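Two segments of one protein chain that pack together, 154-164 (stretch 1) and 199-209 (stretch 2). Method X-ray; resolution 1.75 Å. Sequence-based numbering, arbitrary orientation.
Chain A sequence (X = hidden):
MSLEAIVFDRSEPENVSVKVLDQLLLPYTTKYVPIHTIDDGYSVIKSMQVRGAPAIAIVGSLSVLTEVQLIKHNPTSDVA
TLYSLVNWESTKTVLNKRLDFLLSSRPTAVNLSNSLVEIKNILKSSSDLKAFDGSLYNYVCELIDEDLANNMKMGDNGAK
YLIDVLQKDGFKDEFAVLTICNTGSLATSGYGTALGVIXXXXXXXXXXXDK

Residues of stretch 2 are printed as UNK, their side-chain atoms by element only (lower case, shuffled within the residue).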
HETATM    1  N   MSE A 154      26.577  12.783  -4.852  1.00 12.14           N
HETATM    2  CA  MSE A 154      25.839  11.722  -5.539  1.00 11.46           C
HETATM    3  C   MSE A 154      24.545  12.265  -6.142  1.00 11.43           C
HETATM    4  O   MSE A 154      24.079  11.810  -7.196  1.00 11.53           O
HETATM    5  CB  MSE A 154      25.582  10.517  -4.617  1.00 12.44           C
HETATM    6  CG  MSE A 154      24.384  10.577  -3.694  1.00 13.12           C
HETATM    7 SE   MSE A 154      24.396   8.893  -2.682  1.00 17.35          SE
HETATM    8  CE  MSE A 154      25.699   9.340  -1.248  1.00 14.73           C
ATOM      9  N   GLY A 155      23.957  13.241  -5.463  1.00 10.05           N
ATOM     10  CA  GLY A 155      22.755  13.873  -5.982  1.00 10.62           C
ATOM     11  C   GLY A 155      23.067  14.500  -7.327  1.00 10.84           C
ATOM     12  O   GLY A 155      22.360  14.280  -8.308  1.00 10.21           O
ATOM     13  N   ASP A 156      24.139  15.292  -7.374  1.00 11.43           N
ATOM     14  CA  ASP A 156      24.553  15.920  -8.627  1.00 12.80           C
ATOM     15  C   ASP A 156      25.006  14.904  -9.682  1.00 13.32           C
ATOM     16  O   ASP A 156      24.698  15.054 -10.867  1.00 14.48           O
ATOM     17  CB  ASP A 156      25.684  16.916  -8.366  1.00 14.75           C
ATOM     18  CG  ASP A 156      25.220  18.147  -7.625  1.00 17.90           C
ATOM     19  OD1 ASP A 156      23.987  18.348  -7.457  1.00 17.96           O
ATOM     20  OD2 ASP A 156      26.037  18.982  -7.180  1.00 19.44           O
ATOM     21  N   ASN A 157      25.718  13.861  -9.267  1.00 12.10           N
ATOM     22  CA  ASN A 157      26.094  12.795 -10.199  1.00 12.41           C
ATOM     23  C   ASN A 157      24.889  12.141 -10.859  1.00 12.75           C
ATOM     24  O   ASN A 157      24.863  11.934 -12.074  1.00 12.41           O
ATOM     25  CB  ASN A 157      26.886  11.695  -9.495  1.00 12.99           C
ATOM     26  CG  ASN A 157      28.295  12.114  -9.135  1.00 14.53           C
ATOM     27  OD1 ASN A 157      28.829  13.112  -9.643  1.00 13.75           O
ATOM     28  ND2 ASN A 157      28.913  11.339  -8.245  1.00 15.25           N
ATOM     29  N   GLY A 158      23.896  11.807 -10.041  1.00 12.61           N
ATOM     30  CA  GLY A 158      22.693  11.176 -10.544  1.00 11.40           C
ATOM     31  C   GLY A 158      21.875  12.105 -11.426  1.00 11.80           C
ATOM     32  O   GLY A 158      21.378  11.677 -12.461  1.00 11.84           O
ATOM     33  N   ALA A 159      21.719  13.361 -11.023  1.00 11.53           N
ATOM     34  CA  ALA A 159      20.973  14.326 -11.843  1.00 12.22           C
ATOM     35  C   ALA A 159      21.606  14.474 -13.232  1.00 13.21           C
ATOM     36  O   ALA A 159      20.925  14.396 -14.264  1.00 13.20           O
ATOM     37  CB  ALA A 159      20.901  15.691 -11.146  1.00 11.74           C
ATOM     38  N   LYS A 160      22.915  14.686 -13.253  1.00 11.71           N
ATOM     39  CA  LYS A 160      23.639  14.888 -14.514  1.00 12.86           C
ATOM     40  C   LYS A 160      23.526  13.643 -15.386  1.00 12.92           C
ATOM     41  O   LYS A 160      23.308  13.731 -16.600  1.00 13.38           O
ATOM     42  CB  LYS A 160      25.105  15.238 -14.231  1.00 13.67           C
ATOM     43  CG  LYS A 160      26.035  15.222 -15.447  1.00 19.30           C
ATOM     44  CD  LYS A 160      27.421  15.789 -15.082  1.00 24.37           C
ATOM     45  CE  LYS A 160      28.497  15.544 -16.145  1.00 26.51           C
ATOM     46  NZ  LYS A 160      27.968  15.331 -17.520  1.00 28.39           N
ATOM     47  N   TYR A 161      23.656  12.474 -14.761  1.00 12.15           N
ATOM     48  CA  TYR A 161      23.603  11.223 -15.490  1.00 12.58           C
ATOM     49  C   TYR A 161      22.253  11.054 -16.196  1.00 12.98           C
ATOM     50  O   TYR A 161      22.213  10.744 -17.392  1.00 12.38           O
ATOM     51  CB  TYR A 161      23.938  10.034 -14.575  1.00 12.25           C
ATOM     52  CG  TYR A 161      23.972   8.720 -15.307  1.00 13.21           C
ATOM     53  CD1 TYR A 161      25.143   8.257 -15.905  1.00 13.99           C
ATOM     54  CD2 TYR A 161      22.831   7.940 -15.411  1.00 14.32           C
ATOM     55  CE1 TYR A 161      25.168   7.061 -16.582  1.00 16.47           C
ATOM     56  CE2 TYR A 161      22.853   6.748 -16.080  1.00 15.95           C
ATOM     57  CZ  TYR A 161      24.010   6.310 -16.667  1.00 17.22           C
ATOM     58  OH  TYR A 161      24.000   5.109 -17.334  1.00 18.78           O
ATOM     59  N   LEU A 162      21.152  11.278 -15.476  1.00 13.12           N
ATOM     60  CA  LEU A 162      19.840  11.156 -16.105  1.00 11.72           C
ATOM     61  C   LEU A 162      19.634  12.196 -17.212  1.00 12.03           C
ATOM     62  O   LEU A 162      19.151  11.861 -18.300  1.00 12.30           O
ATOM     63  CB  LEU A 162      18.700  11.214 -15.079  1.00 10.59           C
ATOM     64  CG  LEU A 162      17.283  11.072 -15.649  1.00 10.77           C
ATOM     65  CD1 LEU A 162      17.097   9.710 -16.308  1.00 11.38           C
ATOM     66  CD2 LEU A 162      16.243  11.270 -14.520  1.00 11.32           C
ATOM     67  N   ILE A 163      20.004  13.445 -16.948  1.00 12.32           N
ATOM     68  CA  ILE A 163      19.860  14.482 -17.969  1.00 13.79           C
ATOM     69  C   ILE A 163      20.640  14.113 -19.223  1.00 14.82           C
ATOM     70  O   ILE A 163      20.142  14.280 -20.338  1.00 15.24           O
ATOM     71  CB  ILE A 163      20.264  15.857 -17.428  1.00 14.57           C
ATOM     72  CG1 ILE A 163      19.294  16.291 -16.330  1.00 13.25           C
ATOM     73  CG2 ILE A 163      20.350  16.904 -18.562  1.00 15.56           C
ATOM     74  CD1 ILE A 163      17.829  16.408 -16.754  1.00 15.04           C
ATOM     75  N   ASP A 164      21.852  13.596 -19.041  1.00 15.31           N
ATOM     76  CA  ASP A 164      22.683  13.174 -20.169  1.00 16.33           C
ATOM     77  C   ASP A 164      22.066  12.019 -20.960  1.00 16.52           C
ATOM     78  O   ASP A 164      22.078  12.029 -22.198  1.00 16.68           O
ATOM     79  CB  ASP A 164      24.091  12.784 -19.707  1.00 16.40           C
ATOM     80  CG  ASP A 164      24.936  13.977 -19.279  1.00 18.28           C
ATOM     81  OD1 ASP A 164      24.604  15.143 -19.598  1.00 19.68           O
ATOM     82  OD2 ASP A 164      25.974  13.825 -18.603  1.00 19.55           O
ATOM     83  N   UNK A 199      16.422  16.303  -5.500  1.00 10.51           N
ATOM     84  CA  UNK A 199      16.690  17.696  -5.168  1.00 10.68           C
ATOM     85  C   UNK A 199      17.600  18.372  -6.181  1.00 12.44           C
ATOM     86  O   UNK A 199      17.374  19.533  -6.540  1.00 13.07           O
ATOM     87  c   UNK A 199      15.573  17.243   0.881  1.00 13.03           C
ATOM     88  n   UNK A 199      14.580  17.581   1.695  1.00 12.67           N
ATOM     89  n   UNK A 199      16.464  16.330   1.255  1.00 11.88           N
ATOM     90  n   UNK A 199      15.682  17.833  -0.304  1.00 13.09           N
ATOM     91  c   UNK A 199      16.739  17.550  -1.277  1.00 13.55           C
ATOM     92  c   UNK A 199      17.256  17.831  -3.755  1.00 11.80           C
ATOM     93  c   UNK A 199      16.187  17.683  -2.695  1.00 11.37           C
ATOM     94  N   UNK A 200      18.630  17.659  -6.630  1.00 12.46           N
ATOM     95  CA  UNK A 200      19.524  18.186  -7.663  1.00 12.66           C
ATOM     96  C   UNK A 200      18.805  18.402  -8.987  1.00 13.07           C
ATOM     97  O   UNK A 200      18.997  19.433  -9.655  1.00 12.13           O
ATOM     98  c   UNK A 200      20.731  17.272  -7.864  1.00 11.08           C
ATOM     99  o   UNK A 200      21.548  17.282  -6.701  1.00 14.30           O
ATOM    100  N   UNK A 201      17.968  17.437  -9.357  1.00 11.96           N
ATOM    101  CA  UNK A 201      17.131  17.590 -10.541  1.00 13.03           C
ATOM    102  C   UNK A 201      16.206  18.805 -10.429  1.00 11.72           C
ATOM    103  O   UNK A 201      15.978  19.528 -11.409  1.00 12.50           O
ATOM    104  c   UNK A 201      17.153  15.154 -11.425  1.00 11.63           C
ATOM    105  c   UNK A 201      16.344  16.305 -10.805  1.00 11.58           C
ATOM    106  c   UNK A 201      17.584  15.497 -12.869  1.00 12.02           C
ATOM    107  c   UNK A 201      16.307  13.876 -11.423  1.00 11.68           C
ATOM    108  N   UNK A 202      15.673  19.047  -9.237  1.00 12.30           N
ATOM    109  CA  UNK A 202      14.779  20.185  -9.054  1.00 12.51           C
ATOM    110  C   UNK A 202      15.526  21.504  -9.219  1.00 13.84           C
ATOM    111  O   UNK A 202      15.013  22.441  -9.818  1.00 13.10           O
ATOM    112  c   UNK A 202      14.032  20.119  -7.718  1.00 12.96           C
ATOM    113  c   UNK A 202      11.282  22.680  -7.920  1.00 13.34           C
ATOM    114  n   UNK A 202      11.919  23.015  -6.756  1.00 12.88           N
ATOM    115  c   UNK A 202      12.967  22.149  -6.556  1.00 13.45           C
ATOM    116  c   UNK A 202       9.753  22.715  -9.726  1.00 15.40           C
ATOM    117  c   UNK A 202      11.488  21.024  -9.662  1.00 13.39           C
ATOM    118  c   UNK A 202      13.028  21.238  -7.568  1.00 12.52           C
ATOM    119  c   UNK A 202      10.393  21.605 -10.286  1.00 13.57           C
ATOM    120  c   UNK A 202      10.179  23.263  -8.542  1.00 14.66           C
ATOM    121  c   UNK A 202      11.953  21.563  -8.461  1.00 12.49           C
ATOM    122  N   UNK A 203      16.746  21.568  -8.695  1.00 14.84           N
ATOM    123  CA  UNK A 203      17.574  22.754  -8.884  1.00 16.77           C
ATOM    124  C   UNK A 203      17.829  23.048 -10.367  1.00 16.58           C
ATOM    125  O   UNK A 203      17.712  24.189 -10.819  1.00 18.19           O
ATOM    126  c   UNK A 203      21.823  25.026  -7.450  1.00 26.76           C
ATOM    127  c   UNK A 203      21.025  23.725  -7.391  1.00 23.94           C
ATOM    128  n   UNK A 203      23.151  24.862  -6.780  1.00 28.85           N
ATOM    129  c   UNK A 203      18.905  22.592  -8.162  1.00 16.55           C
ATOM    130  c   UNK A 203      19.759  23.851  -8.217  1.00 20.34           C
ATOM    131  N   UNK A 204      18.184  22.009 -11.109  1.00 16.11           N
ATOM    132  CA  UNK A 204      18.359  22.097 -12.556  1.00 16.85           C
ATOM    133  C   UNK A 204      17.079  22.571 -13.250  1.00 17.18           C
ATOM    134  O   UNK A 204      17.124  23.415 -14.145  1.00 16.69           O
ATOM    135  c   UNK A 204      18.760  20.712 -13.075  1.00 16.86           C
ATOM    136  o   UNK A 204      17.950  20.022 -15.237  1.00 18.53           O
ATOM    137  o   UNK A 204      19.780  21.192 -15.184  1.00 18.97           O
ATOM    138  c   UNK A 204      18.823  20.637 -14.583  1.00 18.35           C
ATOM    139  N   UNK A 205      15.937  22.028 -12.843  1.00 16.32           N
ATOM    140  CA  UNK A 205      14.660  22.398 -13.440  1.00 17.05           C
ATOM    141  C   UNK A 205      14.302  23.871 -13.157  1.00 17.78           C
ATOM    142  O   UNK A 205      13.886  24.606 -14.054  1.00 17.47           O
ATOM    143  o   UNK A 205      12.311  21.786 -13.482  1.00 17.94           O
ATOM    144  c   UNK A 205      13.568  21.460 -12.908  1.00 17.40           C
ATOM    145  N   UNK A 206      14.473  24.310 -11.916  1.00 19.25           N
ATOM    146  CA  UNK A 206      14.284  25.720 -11.579  1.00 21.28           C
ATOM    147  C   UNK A 206      15.162  26.666 -12.377  1.00 22.94           C
ATOM    148  O   UNK A 206      14.706  27.739 -12.798  1.00 22.63           O
ATOM    149  c   UNK A 206      13.463  25.467  -9.138  1.00 22.29           C
ATOM    150  c   UNK A 206      14.531  25.967 -10.101  1.00 22.14           C
ATOM    151  c   UNK A 206      13.999  25.687  -7.734  1.00 23.56           C
ATOM    152  c   UNK A 206      12.134  26.174  -9.350  1.00 24.57           C
ATOM    153  N   UNK A 207      16.419  26.281 -12.578  1.00 22.04           N
ATOM    154  CA  UNK A 207      17.323  27.103 -13.374  1.00 23.77           C
ATOM    155  C   UNK A 207      16.780  27.256 -14.788  1.00 24.39           C
ATOM    156  O   UNK A 207      16.797  28.353 -15.347  1.00 23.90           O
ATOM    157  c   UNK A 207      18.708  26.514 -13.388  1.00 23.53           C
ATOM    158  N   UNK A 208      16.285  26.157 -15.352  1.00 24.51           N
ATOM    159  CA  UNK A 208      15.746  26.164 -16.710  1.00 26.40           C
ATOM    160  C   UNK A 208      14.460  26.984 -16.857  1.00 28.17           C
ATOM    161  O   UNK A 208      14.313  27.738 -17.822  1.00 28.51           O
ATOM    162  c   UNK A 208      16.779  22.519 -17.597  1.00 23.14           C
ATOM    163  c   UNK A 208      15.579  24.740 -17.253  1.00 25.53           C
ATOM    164  c   UNK A 208      16.909  24.039 -17.540  1.00 25.10           C
ATOM    165  c   UNK A 208      18.088  21.869 -18.063  1.00 22.34           C
ATOM    166  n   UNK A 208      18.142  20.378 -17.893  1.00 20.31           N
ATOM    167  N   UNK A 209      13.531  26.853 -15.912  1.00 30.08           N
ATOM    168  CA  UNK A 209      12.279  27.600 -16.004  1.00 32.24           C
ATOM    169  C   UNK A 209      12.469  29.097 -15.733  1.00 34.15           C
ATOM    170  O   UNK A 209      11.833  29.936 -16.381  1.00 33.85           O
ATOM    171  c   UNK A 209      10.941  25.536 -15.397  1.00 32.20           C
ATOM    172  o   UNK A 209      11.638  26.991 -13.738  1.00 33.54           O
ATOM    173  c   UNK A 209      11.182  27.007 -15.091  1.00 32.75           C
TER

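Both stretches are helical throughout, so the hidden positions can be read from side-chain composition and from what each reaches on stretch 1.

Position 199 carries seven side-chain atoms: three carbons in a row, a nitrogen, then a carbon bearing two more nitrogens. That guanidinium group identifies R199. Its end leads away from stretch 1, with which it makes no contact.

Position 200 has one carbon followed by one oxygen, the pattern of a serine. The CB lies 3.6 Å from A159 CB, and the oxygen is 2.8 Å from D156 OD1. This is S200, with chi1 at -67° (m); its OG donates the hydrogen bond to D156 OD1. The same OG sits 3.2 Å from G155 C. S200 OG also comes within 3.3 Å of D156 N, but the angle there is too poor for a hydrogen bond.

Position 201 shows four carbons, forked at the second, which excludes isoleucine, whose fork is at the first. It is L201 (m, t). CA-to-CB points sideways, yet the end comes nearer: CD2 lies 3.7 Å from A159 CB and 3.9 Å from I163 CG1, while CD1 is 4.0 Å from L162 CD2.

Position 202 has one carbon leading to fused five- and six-membered rings with a single nitrogen, hence W202; it is out of reach of stretch 1. Position 203 is four carbons in a row ending in nitrogen, K203, extended with all four chi angles t and also making no contact.

At position 204, two carbons, the second carrying two oxygens, give a carboxylate one carbon beyond CB: D204. Its CA-to-CB bond points toward stretch 1, and OD2 approaches I163 CD1 at 3.9 Å.

Position 205, one carbon and one oxygen, is S205, turned out of reach. Position 206 repeats the four-carbon fork at the second carbon and is L206, exposed and out of reach of stretch 1. Position 207 has a single carbon, A207, likewise distant.

Position 208 again has four carbons ending in nitrogen. This is K208, whose NZ forms a salt bridge with D204 OD2 at 2.7 Å, one helical turn earlier, and lies 4.1 Å from I163 CD1. Position 209, one carbon bearing an oxygen and a carbon, is T209 (chi1 58°, p), remote from stretch 1.

The contact is a helix pair with axes 8.4 Å apart at closest and a crossing angle of -58°, burying 332 Å² in all. The backbones come nearest at A159 and L201, with CA atoms 5.2 Å apart, and at D156 and S200, with CA atoms 5.6 Å apart. Small residues fit this closeness: at G155 an ideal CB would fall 3.0 Å from S200 OG, a clash, so the absent side chain leaves room for that hydroxyl. L201 then packs on A159, L162 and I163, while the D204–K208 salt bridge lies beside I163 CD1. A polar anchor at S200 thus adjoins an apolar patch centred on L201.

Stretch 2 (199-209) RSLWKDSLAKT
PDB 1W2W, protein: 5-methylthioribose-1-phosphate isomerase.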